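Local coordinates for protein xylulose kinase (Escherichia coli, PDB 2ITM) that catalyses the ATP-dependent phosphorylation of D-xylulose to D-xylulose 5-phosphate and, less efficiently, of 1-deoxy-D-xylulose, at residues Met1-Thr9 and Leu65-Gln76. Numbering follows the deposited sequence.
Sequences MYIGIDLGT and LQDVKALGIAGQ
Strands 2-7 and 70-75 run parallel, neighbours in the central sheet of the N-terminal actin-like ATPase domain of this FGGY kinase. The ladder zips from Ile3 to Gln76: Ile3 O accepts Gly72 N, Gly72 O accepts Ile5 N, and Ile5 O receives Ala74 N at 2.7 Å. On one sheet face, branched aliphatic residues interlock. Ile3 lays CG1 across Val68 CG2 (3.7 Å) roughly at a right angle, while its CG2 meets Leu71 CD1, also at 3.7 Å. Leu71 CG stands anti to the backbone N (chi1 179°), which sets both methyls against Ile5 CD1, with CD1 at 3.9 Å. On the other face, which helix 424-436 covers, the small residues Gly4, Gly72, Ala70 and Ala74 are interspersed with Tyr2 and Asp6. Asp6 is inferred to be important for activity, and its carboxylate lies close to Asp233, the inferred proton acceptor. At the strand ends, Leu7 O takes Gln76 N at 2.8 Å, and the extended Gln76 side chain crosses Thr9, its NE2 giving a weak, bent bond to Gly8 O (3.0 Å). Thr9 OG1 itself bonds Trp96 NE1, another residue of the xylulose pocket. An alanine in place of Gln76 would lose the amide, and is likely to leave Gly8 O without this donor and Thr9 without the chain packed across it. The regular backbone bonding thus carries Asp6 and Gln76 to the same sheet end, where the sugar binds and catalysis probably takes place.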
ATOM      1  N   MET A   1     -53.363   3.839  11.609  1.00 41.43           N
ATOM      2  CA  MET A   1     -51.936   3.609  11.681  1.00 38.12           C
ATOM      3  C   MET A   1     -51.460   2.725  10.541  1.00 33.37           C
ATOM      4  O   MET A   1     -52.265   2.193   9.801  1.00 19.27           O
ATOM      5  CB  MET A   1     -51.567   3.000  13.020  1.00 37.09           C
ATOM      6  CG  MET A   1     -52.119   3.742  14.221  1.00 58.84           C
ATOM      7  SD  MET A   1     -50.933   4.811  15.013  1.00 59.89           S
ATOM      8  CE  MET A   1     -49.715   3.599  15.518  1.00 58.42           C
ATOM      9  N   TYR A   2     -50.144   2.578  10.419  1.00 28.30           N
ATOM     10  CA  TYR A   2     -49.543   1.858   9.324  1.00 24.61           C
ATOM     11  C   TYR A   2     -48.332   1.025   9.745  1.00 25.94           C
ATOM     12  O   TYR A   2     -47.609   1.395  10.652  1.00 28.93           O
ATOM     13  CB  TYR A   2     -49.212   2.778   8.155  1.00 24.16           C
ATOM     14  CG  TYR A   2     -50.356   3.676   7.820  1.00 29.07           C
ATOM     15  CD1 TYR A   2     -50.450   4.942   8.371  1.00 40.18           C
ATOM     16  CD2 TYR A   2     -51.375   3.252   6.992  1.00 20.51           C
ATOM     17  CE1 TYR A   2     -51.509   5.755   8.095  1.00 26.24           C
ATOM     18  CE2 TYR A   2     -52.435   4.055   6.713  1.00 26.53           C
ATOM     19  CZ  TYR A   2     -52.503   5.310   7.268  1.00 31.39           C
ATOM     20  OH  TYR A   2     -53.563   6.113   6.986  1.00 31.70           O
ATOM     21  N   ILE A   3     -48.147  -0.116   9.087  1.00 31.96           N
ATOM     22  CA  ILE A   3     -46.953  -0.942   9.229  1.00 20.09           C
ATOM     23  C   ILE A   3     -46.125  -0.965   7.947  1.00 27.82           C
ATOM     24  O   ILE A   3     -46.651  -1.143   6.858  1.00 17.18           O
ATOM     25  CB  ILE A   3     -47.323  -2.382   9.628  1.00 20.93           C
ATOM     26  CG1 ILE A   3     -48.040  -2.417  10.968  1.00 25.11           C
ATOM     27  CG2 ILE A   3     -46.091  -3.273   9.648  1.00 31.07           C
ATOM     28  CD1 ILE A   3     -47.153  -2.164  12.116  1.00 19.88           C
ATOM     29  N   GLY A   4     -44.820  -0.797   8.108  1.00 21.06           N
ATOM     30  CA  GLY A   4     -43.855  -1.164   7.101  1.00 24.38           C
ATOM     31  C   GLY A   4     -42.907  -2.248   7.565  1.00 21.10           C
ATOM     32  O   GLY A   4     -42.360  -2.177   8.656  1.00 22.64           O
ATOM     33  N   ILE A   5     -42.741  -3.263   6.726  1.00 25.97           N
ATOM     34  CA  ILE A   5     -41.753  -4.313   6.918  1.00 17.67           C
ATOM     35  C   ILE A   5     -40.635  -4.220   5.887  1.00 29.84           C
ATOM     36  O   ILE A   5     -40.889  -4.084   4.699  1.00 28.13           O
ATOM     37  CB  ILE A   5     -42.401  -5.682   6.809  1.00 25.49           C
ATOM     38  CG1 ILE A   5     -43.599  -5.800   7.740  1.00 24.90           C
ATOM     39  CG2 ILE A   5     -41.399  -6.761   7.101  1.00 21.48           C
ATOM     40  CD1 ILE A   5     -44.492  -6.947   7.409  1.00 20.63           C
ATOM     41  N   ASP A   6     -39.399  -4.320   6.354  1.00 23.08           N
ATOM     42  CA  ASP A   6     -38.242  -4.428   5.475  1.00 13.40           C
ATOM     43  C   ASP A   6     -37.469  -5.710   5.715  1.00 25.20           C
ATOM     44  O   ASP A   6     -36.813  -5.877   6.733  1.00 24.13           O
ATOM     45  CB  ASP A   6     -37.334  -3.215   5.612  1.00 24.47           C
ATOM     46  CG  ASP A   6     -36.079  -3.324   4.777  1.00 25.44           C
ATOM     47  OD1 ASP A   6     -35.017  -2.966   5.290  1.00 33.87           O
ATOM     48  OD2 ASP A   6     -36.056  -3.740   3.610  1.00 25.44           O
ATOM     49  N   LEU A   7     -37.580  -6.621   4.763  1.00 24.82           N
ATOM     50  CA  LEU A   7     -36.797  -7.833   4.735  1.00 19.26           C
ATOM     51  C   LEU A   7     -35.434  -7.547   4.145  1.00 33.44           C
ATOM     52  O   LEU A   7     -35.254  -7.559   2.936  1.00 25.83           O
ATOM     53  CB  LEU A   7     -37.522  -8.896   3.907  1.00 26.85           C
ATOM     54  CG  LEU A   7     -37.455 -10.344   4.323  1.00 32.72           C
ATOM     55  CD1 LEU A   7     -37.747 -11.246   3.171  1.00 23.03           C
ATOM     56  CD2 LEU A   7     -36.133 -10.678   4.924  1.00 34.26           C
ATOM     57  N   GLY A   8     -34.477  -7.287   5.017  1.00 21.58           N
ATOM     58  CA  GLY A   8     -33.111  -7.096   4.604  1.00 26.17           C
ATOM     59  C   GLY A   8     -32.362  -8.386   4.459  1.00 30.00           C
ATOM     60  O   GLY A   8     -32.937  -9.462   4.508  1.00 23.37           O
ATOM     61  N   THR A   9     -31.058  -8.276   4.270  1.00 25.23           N
ATOM     62  CA  THR A   9     -30.207  -9.444   4.230  1.00 32.45           C
ATOM     63  C   THR A   9     -29.770  -9.861   5.633  1.00 21.61           C
ATOM     64  O   THR A   9     -29.722 -11.027   5.941  1.00 30.02           O
ATOM     65  CB  THR A   9     -28.995  -9.203   3.334  1.00 32.47           C
ATOM     66  OG1 THR A   9     -29.399  -8.525   2.145  1.00 34.88           O
ATOM     67  CG2 THR A   9     -28.483 -10.500   2.803  1.00 39.13           C
ATOM     68  N   LEU A  65     -51.336  -2.917  17.689  1.00 37.59           N
ATOM     69  CA  LEU A  65     -51.403  -2.817  16.250  1.00 40.85           C
ATOM     70  C   LEU A  65     -52.838  -2.930  15.776  1.00 41.16           C
ATOM     71  O   LEU A  65     -53.098  -3.061  14.590  1.00 34.75           O
ATOM     72  CB  LEU A  65     -50.560  -3.921  15.630  1.00 35.52           C
ATOM     73  CG  LEU A  65     -49.145  -4.028  16.170  1.00 33.47           C
ATOM     74  CD1 LEU A  65     -48.359  -5.103  15.433  1.00 25.66           C
ATOM     75  CD2 LEU A  65     -48.465  -2.690  16.087  1.00 21.91           C
ATOM     76  N   GLN A  66     -53.763  -2.894  16.720  1.00 40.05           N
ATOM     77  CA  GLN A  66     -55.169  -3.090  16.420  1.00 45.76           C
ATOM     78  C   GLN A  66     -55.771  -1.951  15.608  1.00 31.30           C
ATOM     79  O   GLN A  66     -56.843  -2.096  15.055  1.00 38.07           O
ATOM     80  CB  GLN A  66     -55.984  -3.330  17.691  1.00 47.80           C
ATOM     81  CG  GLN A  66     -55.811  -4.702  18.334  1.00 43.07           C
ATOM     82  CD  GLN A  66     -56.372  -5.846  17.502  1.00 63.24           C
ATOM     83  OE1 GLN A  66     -56.510  -6.962  17.991  1.00 50.91           O
ATOM     84  NE2 GLN A  66     -56.687  -5.573  16.250  1.00 47.36           N
ATOM     85  N   ASP A  67     -55.069  -0.829  15.530  1.00 26.53           N
ATOM     86  CA  ASP A  67     -55.529   0.303  14.726  1.00 38.10           C
ATOM     87  C   ASP A  67     -54.763   0.512  13.423  1.00 29.29           C
ATOM     88  O   ASP A  67     -54.941   1.514  12.752  1.00 36.41           O
ATOM     89  CB  ASP A  67     -55.493   1.590  15.542  1.00 51.24           C
ATOM     90  CG  ASP A  67     -56.540   1.626  16.619  1.00 65.14           C
ATOM     91  OD1 ASP A  67     -57.735   1.704  16.292  1.00 50.53           O
ATOM     92  OD2 ASP A  67     -56.246   1.570  17.820  1.00 54.20           O
ATOM     93  N   VAL A  68     -53.915  -0.436  13.067  1.00 32.88           N
ATOM     94  CA  VAL A  68     -53.310  -0.446  11.750  1.00 32.42           C
ATOM     95  C   VAL A  68     -54.356  -0.636  10.658  1.00 32.29           C
ATOM     96  O   VAL A  68     -55.229  -1.480  10.766  1.00 30.39           O
ATOM     97  CB  VAL A  68     -52.216  -1.509  11.641  1.00 21.07           C
ATOM     98  CG1 VAL A  68     -51.656  -1.563  10.245  1.00 19.42           C
ATOM     99  CG2 VAL A  68     -51.129  -1.242  12.630  1.00 19.23           C
ATOM    100  N   LYS A  69     -54.235   0.144   9.597  1.00 32.76           N
ATOM    101  CA  LYS A  69     -55.224   0.186   8.543  1.00 29.28           C
ATOM    102  C   LYS A  69     -54.694  -0.397   7.233  1.00 39.87           C
ATOM    103  O   LYS A  69     -55.455  -0.871   6.409  1.00 26.30           O
ATOM    104  CB  LYS A  69     -55.691   1.605   8.320  1.00 39.58           C
ATOM    105  CG  LYS A  69     -56.177   2.285   9.582  1.00 49.82           C
ATOM    106  CD  LYS A  69     -56.689   3.684   9.305  1.00 64.11           C
ATOM    107  CE  LYS A  69     -56.972   4.443  10.605  1.00 85.51           C
ATOM    108  NZ  LYS A  69     -57.328   5.870  10.395  1.00 45.37           N
ATOM    109  N   ALA A  70     -53.380  -0.343   7.053  1.00 33.72           N
ATOM    110  CA  ALA A  70     -52.731  -0.996   5.925  1.00 35.14           C
ATOM    111  C   ALA A  70     -51.300  -1.408   6.234  1.00 35.54           C
ATOM    112  O   ALA A  70     -50.676  -0.877   7.133  1.00 17.11           O
ATOM    113  CB  ALA A  70     -52.774  -0.115   4.702  1.00 25.83           C
ATOM    114  N   LEU A  71     -50.794  -2.362   5.461  1.00 31.41           N
ATOM    115  CA  LEU A  71     -49.443  -2.876   5.641  1.00 29.42           C
ATOM    116  C   LEU A  71     -48.649  -2.987   4.339  1.00 26.97           C
ATOM    117  O   LEU A  71     -49.153  -3.461   3.335  1.00 18.13           O
ATOM    118  CB  LEU A  71     -49.469  -4.211   6.363  1.00 26.03           C
ATOM    119  CG  LEU A  71     -48.128  -4.883   6.610  1.00 24.96           C
ATOM    120  CD1 LEU A  71     -48.150  -5.781   7.820  1.00 15.57           C
ATOM    121  CD2 LEU A  71     -47.713  -5.650   5.389  1.00 23.90           C
ATOM    122  N   GLY A  72     -47.400  -2.549   4.395  1.00 32.06           N
ATOM    123  CA  GLY A  72     -46.481  -2.625   3.282  1.00 27.78           C
ATOM    124  C   GLY A  72     -45.229  -3.424   3.567  1.00 22.44           C
ATOM    125  O   GLY A  72     -44.794  -3.531   4.692  1.00 18.48           O
ATOM    126  N   ILE A  73     -44.656  -3.976   2.509  1.00 23.67           N
ATOM    127  CA  ILE A  73     -43.388  -4.681   2.575  1.00 29.78           C
ATOM    128  C   ILE A  73     -42.355  -4.155   1.583  1.00 34.20           C
ATOM    129  O   ILE A  73     -42.685  -3.720   0.490  1.00 25.89           O
ATOM    130  CB  ILE A  73     -43.563  -6.204   2.405  1.00 25.59           C
ATOM    131  CG1 ILE A  73     -43.893  -6.547   0.964  1.00 34.00           C
ATOM    132  CG2 ILE A  73     -44.631  -6.726   3.297  1.00 34.00           C
ATOM    133  CD1 ILE A  73     -44.920  -7.616   0.842  1.00 43.90           C
ATOM    134  N   ALA A  74     -41.099  -4.209   1.997  1.00 20.46           N
ATOM    135  CA  ALA A  74     -39.971  -4.077   1.100  1.00 25.05           C
ATOM    136  C   ALA A  74     -38.923  -5.146   1.400  1.00 26.83           C
ATOM    137  O   ALA A  74     -38.987  -5.798   2.431  1.00 23.27           O
ATOM    138  CB  ALA A  74     -39.335  -2.707   1.238  1.00 17.48           C
ATOM    139  N   GLY A  75     -37.974  -5.315   0.495  1.00 24.27           N
ATOM    140  CA  GLY A  75     -37.104  -6.470   0.517  1.00 30.18           C
ATOM    141  C   GLY A  75     -35.816  -6.360  -0.270  1.00 26.29           C
ATOM    142  O   GLY A  75     -35.748  -5.707  -1.297  1.00 19.28           O
ATOM    143  N   GLN A  76     -34.795  -7.022   0.241  1.00 23.03           N
ATOM    144  CA  GLN A  76     -33.637  -7.393  -0.539  1.00 25.95           C
ATOM    145  C   GLN A  76     -34.034  -7.917  -1.914  1.00 21.10           C
ATOM    146  O   GLN A  76     -34.859  -8.800  -2.039  1.00 22.18           O
ATOM    147  CB  GLN A  76     -32.767  -8.404   0.217  1.00 20.02           C
ATOM    148  CG  GLN A  76     -33.441  -9.726   0.505  1.00 25.51           C
ATOM    149  CD  GLN A  76     -32.479 -10.827   0.911  1.00 27.88           C
ATOM    150  OE1 GLN A  76     -31.670 -11.270   0.123  1.00 22.14           O
ATOM    151  NE2 GLN A  76     -32.594 -11.273   2.145  1.00 28.20           N
TER
HETATM  152  O   HOH W   1     -54.149   7.069   9.953  1.00 53.62           O